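Local coordinates for legionella ubiquitin-specific protease A domain-containing protein (PDB 5DGG), which is of unproven function but probably acts as a ubiquitin-specific cysteine protease of clan CA, this chain being the central domain of a longer Legionella protein, at residues 61-66 / 130-135; 81-86 / 113-118. One frame throughout, in Å; residues are numbered along the deposited sequence.

Interaction 1 of 2, residues 61-66 / 130-135; sequences PGHWRG and YSCGDF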
loop_
_atom_site.group_PDB
_atom_site.type_symbol
_atom_site.label_atom_id
_atom_site.label_comp_id
_atom_site.label_asym_id
_atom_site.label_seq_id
_atom_site.Cartn_x
_atom_site.Cartn_y
_atom_site.Cartn_z
ATOM N N PRO A 61 -10.179 6.065 2.770
ATOM C CA PRO A 61 -9.374 7.180 3.242
ATOM C C PRO A 61 -9.324 7.121 4.738
ATOM O O PRO A 61 -9.813 6.156 5.343
ATOM C CB PRO A 61 -10.181 8.378 2.758
ATOM C CG PRO A 61 -11.577 7.930 3.001
ATOM C CD PRO A 61 -11.606 6.426 2.788
ATOM N N GLY A 62 -8.701 8.104 5.359
ATOM C CA GLY A 62 -8.613 8.081 6.801
ATOM C C GLY A 62 -7.534 7.177 7.344
ATOM O O GLY A 62 -6.397 7.542 7.294
ATOM N N HIS A 63 -7.912 6.000 7.863
ATOM C CA HIS A 63 -6.986 5.014 8.341
ATOM C C HIS A 63 -6.347 4.249 7.137
ATOM O O HIS A 63 -6.782 3.157 6.821
ATOM C CB HIS A 63 -7.759 4.055 9.266
ATOM C CG HIS A 63 -6.899 3.075 10.009
ATOM N ND1 HIS A 63 -6.858 3.011 11.388
ATOM C CD2 HIS A 63 -6.011 2.151 9.569
ATOM C CE1 HIS A 63 -6.043 2.046 11.754
ATOM N NE2 HIS A 63 -5.501 1.522 10.670
ATOM N N TRP A 64 -5.335 4.838 6.505
ATOM C CA TRP A 64 -4.684 4.251 5.337
ATOM C C TRP A 64 -4.145 2.874 5.648
ATOM O O TRP A 64 -3.614 2.633 6.737
ATOM C CB TRP A 64 -3.544 5.152 4.838
ATOM C CG TRP A 64 -4.088 6.454 4.267
ATOM C CD1 TRP A 64 -4.116 7.684 4.885
ATOM C CD2 TRP A 64 -4.661 6.629 2.992
ATOM N NE1 TRP A 64 -4.695 8.618 4.061
ATOM C CE2 TRP A 64 -5.027 8.005 2.881
ATOM C CE3 TRP A 64 -4.897 5.777 1.924
ATOM C CZ2 TRP A 64 -5.641 8.524 1.748
ATOM C CZ3 TRP A 64 -5.460 6.305 0.779
ATOM C CH2 TRP A 64 -5.859 7.671 0.706
ATOM N N ARG A 65 -4.348 1.975 4.702
ATOM C CA ARG A 65 -3.814 0.638 4.724
ATOM C C ARG A 65 -3.194 0.297 3.367
ATOM O O ARG A 65 -3.427 0.964 2.358
ATOM C CB ARG A 65 -4.929 -0.361 5.079
ATOM C CG ARG A 65 -5.469 -0.236 6.494
ATOM C CD ARG A 65 -6.600 -1.222 6.737
ATOM N NE ARG A 65 -7.202 -1.042 8.044
ATOM C CZ ARG A 65 -8.226 -0.222 8.323
ATOM N NH1 ARG A 65 -8.816 0.521 7.411
ATOM N NH2 ARG A 65 -8.668 -0.157 9.552
ATOM N N GLY A 66 -2.366 -0.722 3.348
ATOM C CA GLY A 66 -1.715 -1.141 2.124
ATOM C C GLY A 66 -2.098 -2.540 1.712
ATOM O O GLY A 66 -2.302 -3.413 2.543
ATOM N N TYR A 130 -3.549 9.786 12.920
ATOM C CA TYR A 130 -2.943 10.742 12.000
ATOM C C TYR A 130 -1.788 10.189 11.157
ATOM O O TYR A 130 -1.529 10.735 10.116
ATOM C CB TYR A 130 -2.483 12.023 12.708
ATOM C CG TYR A 130 -1.183 11.911 13.454
ATOM C CD1 TYR A 130 0.010 12.395 12.902
ATOM C CD2 TYR A 130 -1.123 11.347 14.730
ATOM C CE1 TYR A 130 1.218 12.283 13.576
ATOM C CE2 TYR A 130 0.084 11.227 15.399
ATOM C CZ TYR A 130 1.242 11.710 14.821
ATOM O OH TYR A 130 2.428 11.641 15.502
ATOM N N SER A 131 -1.087 9.148 11.622
ATOM C CA SER A 131 0.132 8.713 10.956
ATOM C C SER A 131 -0.069 7.454 10.067
ATOM O O SER A 131 0.897 6.936 9.568
ATOM C CB SER A 131 1.241 8.473 11.964
ATOM O OG SER A 131 0.872 7.488 12.920
ATOM N N CYS A 132 -1.309 7.024 9.817
ATOM C CA CYS A 132 -1.534 5.785 9.073
ATOM C C CYS A 132 -1.019 5.937 7.647
ATOM O O CYS A 132 -0.482 5.015 7.117
ATOM C CB CYS A 132 -3.006 5.391 9.074
ATOM S SG CYS A 132 -3.645 4.787 10.655
ATOM N N GLY A 133 -1.192 7.117 7.058
ATOM C CA GLY A 133 -0.674 7.445 5.731
ATOM C C GLY A 133 0.823 7.308 5.640
ATOM O O GLY A 133 1.361 6.752 4.669
ATOM N N ASP A 134 1.496 7.865 6.653
ATOM C CA ASP A 134 2.934 7.842 6.729
ATOM C C ASP A 134 3.463 6.418 6.782
ATOM O O ASP A 134 4.401 6.046 6.052
ATOM C CB ASP A 134 3.404 8.612 7.992
ATOM C CG ASP A 134 2.806 10.029 8.075
ATOM O OD1 ASP A 134 1.570 10.198 8.324
ATOM O OD2 ASP A 134 3.602 10.982 7.903
ATOM N N PHE A 135 2.913 5.643 7.693
ATOM C CA PHE A 135 3.249 4.221 7.769
ATOM C C PHE A 135 2.992 3.503 6.454
ATOM O O PHE A 135 3.835 2.721 6.012
ATOM C CB PHE A 135 2.473 3.509 8.902
ATOM C CG PHE A 135 3.086 3.678 10.289
ATOM C CD1 PHE A 135 3.990 2.765 10.763
ATOM C CD2 PHE A 135 2.723 4.735 11.121
ATOM C CE1 PHE A 135 4.565 2.913 12.016
ATOM C CE2 PHE A 135 3.279 4.897 12.376
ATOM C CZ PHE A 135 4.204 3.982 12.824
#

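Interaction 2 of 2, residues 81-86 / 113-118; sequences YDLELF and ELVNIR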
loop_
_atom_site.group_PDB
_atom_site.type_symbol
_atom_site.label_atom_id
_atom_site.label_comp_id
_atom_site.label_asym_id
_atom_site.label_seq_id
_atom_site.Cartn_x
_atom_site.Cartn_y
_atom_site.Cartn_z
ATOM N N TYR A 81 -2.392 -16.258 -5.903
ATOM C CA TYR A 81 -1.893 -14.944 -5.702
ATOM C C TYR A 81 -1.744 -14.744 -4.187
ATOM O O TYR A 81 -2.674 -15.087 -3.446
ATOM C CB TYR A 81 -2.931 -13.961 -6.197
ATOM C CG TYR A 81 -3.311 -14.090 -7.686
ATOM C CD1 TYR A 81 -2.697 -13.303 -8.640
ATOM C CD2 TYR A 81 -4.294 -14.958 -8.105
ATOM C CE1 TYR A 81 -3.003 -13.412 -9.998
ATOM C CE2 TYR A 81 -4.627 -15.060 -9.472
ATOM C CZ TYR A 81 -3.955 -14.282 -10.413
ATOM O OH TYR A 81 -4.283 -14.400 -11.751
ATOM N N ASP A 82 -0.613 -14.191 -3.746
ATOM C CA ASP A 82 -0.402 -13.795 -2.367
ATOM C C ASP A 82 -0.916 -12.415 -2.187
ATOM O O ASP A 82 -0.564 -11.510 -2.951
ATOM C CB ASP A 82 1.102 -13.837 -1.989
ATOM C CG ASP A 82 1.542 -15.150 -1.406
ATOM O OD1 ASP A 82 0.869 -16.185 -1.666
ATOM O OD2 ASP A 82 2.585 -15.143 -0.662
ATOM N N LEU A 83 -1.740 -12.206 -1.177
ATOM C CA LEU A 83 -2.305 -10.929 -0.919
ATOM C C LEU A 83 -1.971 -10.482 0.532
ATOM O O LEU A 83 -2.499 -11.047 1.514
ATOM C CB LEU A 83 -3.802 -11.070 -1.092
ATOM C CG LEU A 83 -4.602 -9.832 -0.909
ATOM C CD1 LEU A 83 -4.263 -8.846 -2.031
ATOM C CD2 LEU A 83 -6.092 -10.175 -0.808
ATOM N N GLU A 84 -1.067 -9.544 0.671
ATOM C CA GLU A 84 -0.708 -9.026 1.997
ATOM C C GLU A 84 -1.528 -7.783 2.293
ATOM O O GLU A 84 -1.560 -6.845 1.479
ATOM C CB GLU A 84 0.775 -8.674 2.061
ATOM C CG GLU A 84 1.154 -7.962 3.340
ATOM C CD GLU A 84 2.632 -7.585 3.473
ATOM O OE1 GLU A 84 3.439 -7.939 2.573
ATOM O OE2 GLU A 84 2.970 -6.869 4.461
ATOM N N LEU A 85 -2.197 -7.785 3.428
ATOM C CA LEU A 85 -2.999 -6.674 3.891
ATOM C C LEU A 85 -2.384 -6.047 5.111
ATOM O O LEU A 85 -2.322 -6.675 6.159
ATOM C CB LEU A 85 -4.419 -7.170 4.195
ATOM C CG LEU A 85 -5.151 -7.901 3.061
ATOM C CD1 LEU A 85 -6.568 -8.387 3.456
ATOM C CD2 LEU A 85 -5.221 -7.059 1.820
ATOM N N PHE A 86 -1.840 -4.830 4.955
ATOM C CA PHE A 86 -1.020 -4.138 5.972
ATOM C C PHE A 86 -1.844 -3.055 6.666
ATOM O O PHE A 86 -2.424 -2.200 6.021
ATOM C CB PHE A 86 0.214 -3.503 5.314
ATOM C CG PHE A 86 0.979 -2.564 6.188
ATOM C CD1 PHE A 86 1.869 -3.041 7.124
ATOM C CD2 PHE A 86 0.792 -1.188 6.071
ATOM C CE1 PHE A 86 2.592 -2.165 7.917
ATOM C CE2 PHE A 86 1.516 -0.319 6.840
ATOM C CZ PHE A 86 2.434 -0.811 7.764
ATOM N N GLU A 113 -10.647 -18.867 -4.105
ATOM C CA GLU A 113 -9.776 -20.014 -3.857
ATOM C C GLU A 113 -8.360 -19.818 -4.370
ATOM O O GLU A 113 -7.458 -20.571 -3.983
ATOM C CB GLU A 113 -10.320 -21.336 -4.463
ATOM C CG GLU A 113 -11.584 -21.851 -3.808
ATOM C CD GLU A 113 -12.811 -21.073 -4.234
ATOM O OE1 GLU A 113 -13.903 -21.286 -3.616
ATOM O OE2 GLU A 113 -12.660 -20.251 -5.179
ATOM N N LEU A 114 -8.146 -18.809 -5.221
ATOM C CA LEU A 114 -6.807 -18.556 -5.726
ATOM C C LEU A 114 -6.137 -17.407 -4.999
ATOM O O LEU A 114 -5.208 -16.818 -5.548
ATOM C CB LEU A 114 -6.837 -18.198 -7.217
ATOM C CG LEU A 114 -7.220 -19.325 -8.168
ATOM C CD1 LEU A 114 -7.226 -18.795 -9.590
ATOM C CD2 LEU A 114 -6.256 -20.494 -8.017
ATOM N N VAL A 115 -6.585 -17.084 -3.790
ATOM C CA VAL A 115 -6.027 -15.940 -3.064
ATOM C C VAL A 115 -5.519 -16.421 -1.693
ATOM O O VAL A 115 -6.256 -17.106 -0.936
ATOM C CB VAL A 115 -7.094 -14.844 -2.957
ATOM C CG1 VAL A 115 -6.621 -13.622 -2.186
ATOM C CG2 VAL A 115 -7.534 -14.419 -4.356
ATOM N N ASN A 116 -4.267 -16.119 -1.387
ATOM C CA ASN A 116 -3.684 -16.421 -0.058
ATOM C C ASN A 116 -3.568 -15.169 0.758
ATOM O O ASN A 116 -2.670 -14.375 0.515
ATOM C CB ASN A 116 -2.300 -17.009 -0.246
ATOM C CG ASN A 116 -2.296 -18.200 -1.177
ATOM O OD1 ASN A 116 -3.163 -19.056 -1.083
ATOM N ND2 ASN A 116 -1.251 -18.312 -2.029
ATOM N N ILE A 117 -4.487 -14.928 1.681
ATOM C CA ILE A 117 -4.483 -13.714 2.465
ATOM C C ILE A 117 -3.534 -13.811 3.646
ATOM O O ILE A 117 -3.485 -14.858 4.335
ATOM C CB ILE A 117 -5.894 -13.419 3.025
ATOM C CG1 ILE A 117 -6.809 -13.108 1.866
ATOM C CG2 ILE A 117 -5.884 -12.261 4.008
ATOM C CD1 ILE A 117 -8.196 -12.704 2.323
ATOM N N ARG A 118 -2.824 -12.728 3.925
ATOM C CA ARG A 118 -2.156 -12.609 5.228
ATOM C C ARG A 118 -2.199 -11.197 5.731
ATOM O O ARG A 118 -2.136 -10.250 4.924
ATOM C CB ARG A 118 -0.750 -13.124 5.136
ATOM C CG ARG A 118 0.253 -12.172 4.614
ATOM C CD ARG A 118 1.565 -12.907 4.390
ATOM N NE ARG A 118 2.554 -12.414 5.290
ATOM C CZ ARG A 118 3.517 -11.572 4.954
ATOM N NH1 ARG A 118 4.368 -11.226 5.883
ATOM N NH2 ARG A 118 3.661 -11.128 3.707
#

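Interaction 1 of 2, residues 61-66 / 130-135
The putative active site of this protease domain lies where Cys132, in the first turn of helix 132-146, meets His63 in the loop leading into strand 65-70. Cys132 SG sits over one face of the imidazole, 3.6 Å from the His63 ring centroid and only 2° off the ring normal. All five ring atoms are therefore nearly equally far from the sulfur; His63 ND1, for example, is 3.7 Å from Cys132 SG. The CB of Cys132 points toward the loop, and a chi1 of -72° sets SG anti to the carbonyl carbon, above the ring. On the opposite face lies Arg65 NH2, offset toward the rim, so sulfur and guanidinium sandwich the imidazole. His63 NE2 is hydrogen-bonded to Asp87 OD1, while Asp87 OD2 takes Arg65 NE in a salt bridge. A histidine just before a tryptophan, an aspartate on its NE2 and a cysteine at a helix start are consistent with the Cys-His-Asp triad of clan CA peptidases, although in this model the sulfur stands over the imidazole face. Beside the sulfur, Cys132 CB packs 3.5 Å from Trp64 N and 4.3 Å from Trp64 CB. Gly133, with no side chain between, lets its CA come within 3.6 Å of Trp64 CD1, obliquely to the indole. The indole itself leads away from the helix and gives its NE1 to Met6 O. The loop turns sharply here: His63 is the centre of an inverse gamma turn, whose Trp64 N to Gly62 O bond is weak at 3.0 Å.

Interaction 2 of 2, residues 81-86 / 113-118
Asp82 and Asn116 cross at a slant on neighbouring parallel strands, their flat ends turned almost perpendicular, carboxylate and amide planes 81° apart. Asn116 ND2 reaches Asp82 OD1 at 3.0 Å, approaching the oxygen from its far end, nearly along the C-O axis, and the oxygen stays within 6° of the amide plane. On the same face of the sheet Glu84 and Arg118 are paired more loosely. The glutamate is extended and lies across the arginine; the Arg118 chain starts with CG between N and the carbonyl carbon (chi1 83°) and bends at chi3. Arg118 NH2 stands 3.4 Å from Glu84 OE1, a long salt bridge. That oxygen also meets Lys143 NZ, and Glu84 OE2 is hydrogen-bonded to Tyr139 OH, so helix 132-146 shares in holding the buried carboxylate. The face of Tyr81, Leu83, Val115 and Ile117 is mostly apolar. Leu83 CD2 touches Val115 CG1 at 3.7 Å, crossing it at a slant, and Ile117 CG1 at 4.0 Å, where the two side chains run alongside and point the same way. Leu85 CD1 meets the other branch, Ile117 CG2. At the start of the paired strands Leu114 O lies in the plane of the Tyr81 ring, at its edge, 3.3 Å from Tyr81 CD2. Between the two faces five backbone bonds run from Tyr81 N to Leu114 O through to Leu85 N to Arg118 O, in parallel register. Val101, Leu102 and Asp98 of helix 98-108 lie against the Leu83, Val115 and Ile117 face, as expected of a beta-alpha-beta crossover whose two strands are sheet neighbours.

From the N terminus, the chain passes the first two strands of the sheet, 22-29 and 54-60, before residues 61-66 lead into strand 65-70. Next come strand 81-86, helix 98-108 and strand 115-120, and interaction 2 closes this inner loop at the outer edge of the sheet. The chain then enters helix 132-146, whose start returns to 61-66; interaction 1 thus closes a larger loop with interaction 2 nested inside it. The centres lie about 20 Å apart, but Gly66 O is 2.8 Å from Phe86 N, a probable hydrogen bond. Interaction 2 ties edge strand 115-120 to strand 81-86, next to middle strand 65-70; interaction 1 ties the loop before 65-70 to helix 132-146.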